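Local coordinates for protein BAT-2 beta-lactamase (Bacillus atrophaeus, PDB 6W5G) that probably hydrolyses beta-lactam antibiotics as a class D beta-lactamase and so contributes to antibiotic resistance, at residues K142-R147 against D186-K191. Numbering follows the deposited sequence.
Sequences KDWLHR and DLPFDK
W144 and F189 are a worked case of two aromatic side chains that meet nearly parallel yet barely overlap, where a helix packs on a loop. The six-membered ring of the indole and the phenyl ring lie nearly parallel, their planes at 13° and their centroids 4.8 Å apart, but they are slid so far past each other that chiefly their rims are in contact. CE1 of F189 rests over one face of the indole, 3.4 Å from CZ3 of W144, while CZ of F189 lies 3.8 Å from CE3 of W144. At the edge of the indole, in its plane, the carbonyl oxygen of P188 comes within 3.4 Å of CH2 of W144, so the one tryptophan meets a ring over its face and a peptide oxygen at its rim.

R147, three residues further along the helix, can be followed outward. Its CB points toward the loop, and CG, anti to the backbone N (chi1 -164°), starts a chain that runs extended as far as NE. CG passes 4.0 Å from CG of P188, CD skirts the same proline atom, and NE reaches CB of P188 at 3.7 Å. CZ and NH2 continue over that CB, which sits against one face of the guanidinium, offset toward its rim. The contact is by van der Waals packing, with the arginine's flat end laid on a proline that forms the centre of an inverse gamma turn.

Outside the two segments, helix 81-88 packs against both aromatic side chains: Q88 touches the side chains of both W144 and F189, I85 packs on W144 and L84 on F189. This is plain helix-to-loop packing within the penicillin-binding transpeptidase fold of class D beta-lactamases, joining the end of helix 138-147 to the connection between helices 172-184 and 191-200.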
loop_
_atom_site.group_PDB
_atom_site.type_symbol
_atom_site.label_atom_id
_atom_site.label_comp_id
_atom_site.label_asym_id
_atom_site.label_seq_id
_atom_site.Cartn_x
_atom_site.Cartn_y
_atom_site.Cartn_z
ATOM N N LYS A 142 2.821 16.748 8.095
ATOM C CA LYS A 142 2.452 17.671 7.026
ATOM C C LYS A 142 3.643 17.981 6.126
ATOM O O LYS A 142 3.522 17.979 4.893
ATOM C CB LYS A 142 1.893 18.961 7.630
ATOM C CG LYS A 142 1.357 19.942 6.600
ATOM C CD LYS A 142 0.096 19.403 5.927
ATOM C CE LYS A 142 -0.631 20.496 5.163
ATOM N NZ LYS A 142 -1.856 20.000 4.471
ATOM N N ASP A 143 4.801 18.274 6.727
ATOM C CA ASP A 143 5.992 18.577 5.938
ATOM C C ASP A 143 6.338 17.415 5.013
ATOM O O ASP A 143 6.586 17.610 3.816
ATOM C CB ASP A 143 7.163 18.918 6.869
ATOM C CG ASP A 143 8.468 19.201 6.118
ATOM O OD1 ASP A 143 8.437 19.890 5.079
ATOM O OD2 ASP A 143 9.539 18.761 6.590
ATOM N N TRP A 144 6.320 16.189 5.542
ATOM C CA TRP A 144 6.716 15.045 4.730
ATOM C C TRP A 144 5.700 14.737 3.635
ATOM O O TRP A 144 6.090 14.412 2.508
ATOM C CB TRP A 144 6.990 13.832 5.619
ATOM C CG TRP A 144 8.398 13.835 6.126
ATOM C CD1 TRP A 144 8.827 14.174 7.386
ATOM C CD2 TRP A 144 9.574 13.520 5.375
ATOM N NE1 TRP A 144 10.194 14.078 7.456
ATOM C CE2 TRP A 144 10.677 13.674 6.239
ATOM C CE3 TRP A 144 9.802 13.120 4.054
ATOM C CZ2 TRP A 144 11.995 13.442 5.825
ATOM C CZ3 TRP A 144 11.118 12.890 3.641
ATOM C CH2 TRP A 144 12.193 13.049 4.528
ATOM N N LEU A 145 4.398 14.838 3.933
ATOM C CA LEU A 145 3.412 14.561 2.890
ATOM C C LEU A 145 3.457 15.621 1.800
ATOM O O LEU A 145 3.163 15.328 0.639
ATOM C CB LEU A 145 1.999 14.442 3.474
ATOM C CG LEU A 145 1.776 13.220 4.380
ATOM C CD1 LEU A 145 0.307 13.049 4.765
ATOM C CD2 LEU A 145 2.310 11.933 3.752
ATOM N N HIS A 146 3.821 16.850 2.152
ATOM C CA HIS A 146 4.017 17.860 1.123
ATOM C C HIS A 146 5.264 17.557 0.310
ATOM O O HIS A 146 5.267 17.707 -0.917
ATOM C CB HIS A 146 4.132 19.243 1.762
ATOM C CG HIS A 146 4.172 20.362 0.766
ATOM N ND1 HIS A 146 3.131 20.619 -0.101
ATOM C CD2 HIS A 146 5.130 21.277 0.487
ATOM C CE1 HIS A 146 3.445 21.650 -0.866
ATOM N NE2 HIS A 146 4.652 22.068 -0.528
ATOM N N ARG A 147 6.334 17.131 0.981
ATOM C CA ARG A 147 7.584 16.866 0.287
ATOM C C ARG A 147 7.428 15.743 -0.731
ATOM O O ARG A 147 8.018 15.796 -1.818
ATOM C CB ARG A 147 8.663 16.533 1.305
ATOM C CG ARG A 147 10.032 16.614 0.758
ATOM C CD ARG A 147 11.017 16.653 1.889
ATOM N NE ARG A 147 12.367 16.558 1.383
ATOM C CZ ARG A 147 13.405 16.255 2.147
ATOM N NH1 ARG A 147 13.218 16.039 3.439
ATOM N NH2 ARG A 147 14.617 16.188 1.622
ATOM N N ASP A 186 13.220 6.980 -5.983
ATOM C CA ASP A 186 13.098 8.396 -6.324
ATOM C C ASP A 186 12.188 9.089 -5.307
ATOM O O ASP A 186 11.158 9.671 -5.646
ATOM C CB ASP A 186 12.532 8.544 -7.733
ATOM C CG ASP A 186 13.481 8.051 -8.808
ATOM O OD1 ASP A 186 14.715 8.146 -8.617
ATOM O OD2 ASP A 186 12.984 7.576 -9.855
ATOM N N LEU A 187 12.570 8.984 -4.043
ATOM C CA LEU A 187 11.916 9.665 -2.938
ATOM C C LEU A 187 13.005 10.230 -2.045
ATOM O O LEU A 187 14.129 9.714 -2.027
ATOM C CB LEU A 187 11.069 8.691 -2.106
ATOM C CG LEU A 187 9.797 8.152 -2.755
ATOM C CD1 LEU A 187 9.178 7.071 -1.882
ATOM C CD2 LEU A 187 8.791 9.266 -3.053
ATOM N N PRO A 188 12.700 11.268 -1.269
ATOM C CA PRO A 188 13.732 11.879 -0.416
ATOM C C PRO A 188 13.937 11.185 0.923
ATOM O O PRO A 188 14.039 11.849 1.959
ATOM C CB PRO A 188 13.222 13.312 -0.227
ATOM C CG PRO A 188 11.750 13.208 -0.354
ATOM C CD PRO A 188 11.438 12.026 -1.254
ATOM N N PHE A 189 14.006 9.860 0.926
ATOM C CA PHE A 189 14.331 9.092 2.120
ATOM C C PHE A 189 15.700 8.447 1.948
ATOM O O PHE A 189 16.175 8.250 0.826
ATOM C CB PHE A 189 13.288 7.989 2.363
ATOM C CG PHE A 189 11.904 8.514 2.624
ATOM C CD1 PHE A 189 11.591 9.111 3.837
ATOM C CD2 PHE A 189 10.911 8.408 1.656
ATOM C CE1 PHE A 189 10.315 9.594 4.085
ATOM C CE2 PHE A 189 9.638 8.893 1.889
ATOM C CZ PHE A 189 9.340 9.499 3.109
ATOM N N ASP A 190 16.331 8.113 3.077
ATOM C CA ASP A 190 17.551 7.317 3.034
ATOM C C ASP A 190 17.270 6.006 2.307
ATOM O O ASP A 190 16.227 5.376 2.511
ATOM C CB ASP A 190 18.036 6.987 4.452
ATOM C CG ASP A 190 18.447 8.213 5.254
ATOM O OD1 ASP A 190 18.735 9.265 4.660
ATOM O OD2 ASP A 190 18.515 8.098 6.505
ATOM N N LYS A 191 18.201 5.599 1.448
ATOM C CA LYS A 191 18.011 4.350 0.712
ATOM C C LYS A 191 17.807 3.137 1.614
ATOM O O LYS A 191 16.910 2.327 1.314
ATOM C CB LYS A 191 19.145 4.132 -0.299
ATOM C CG LYS A 191 19.107 5.109 -1.478
ATOM C CD LYS A 191 20.345 4.981 -2.371
ATOM C CE LYS A 191 20.297 3.721 -3.234
ATOM N NZ LYS A 191 19.153 3.700 -4.207
#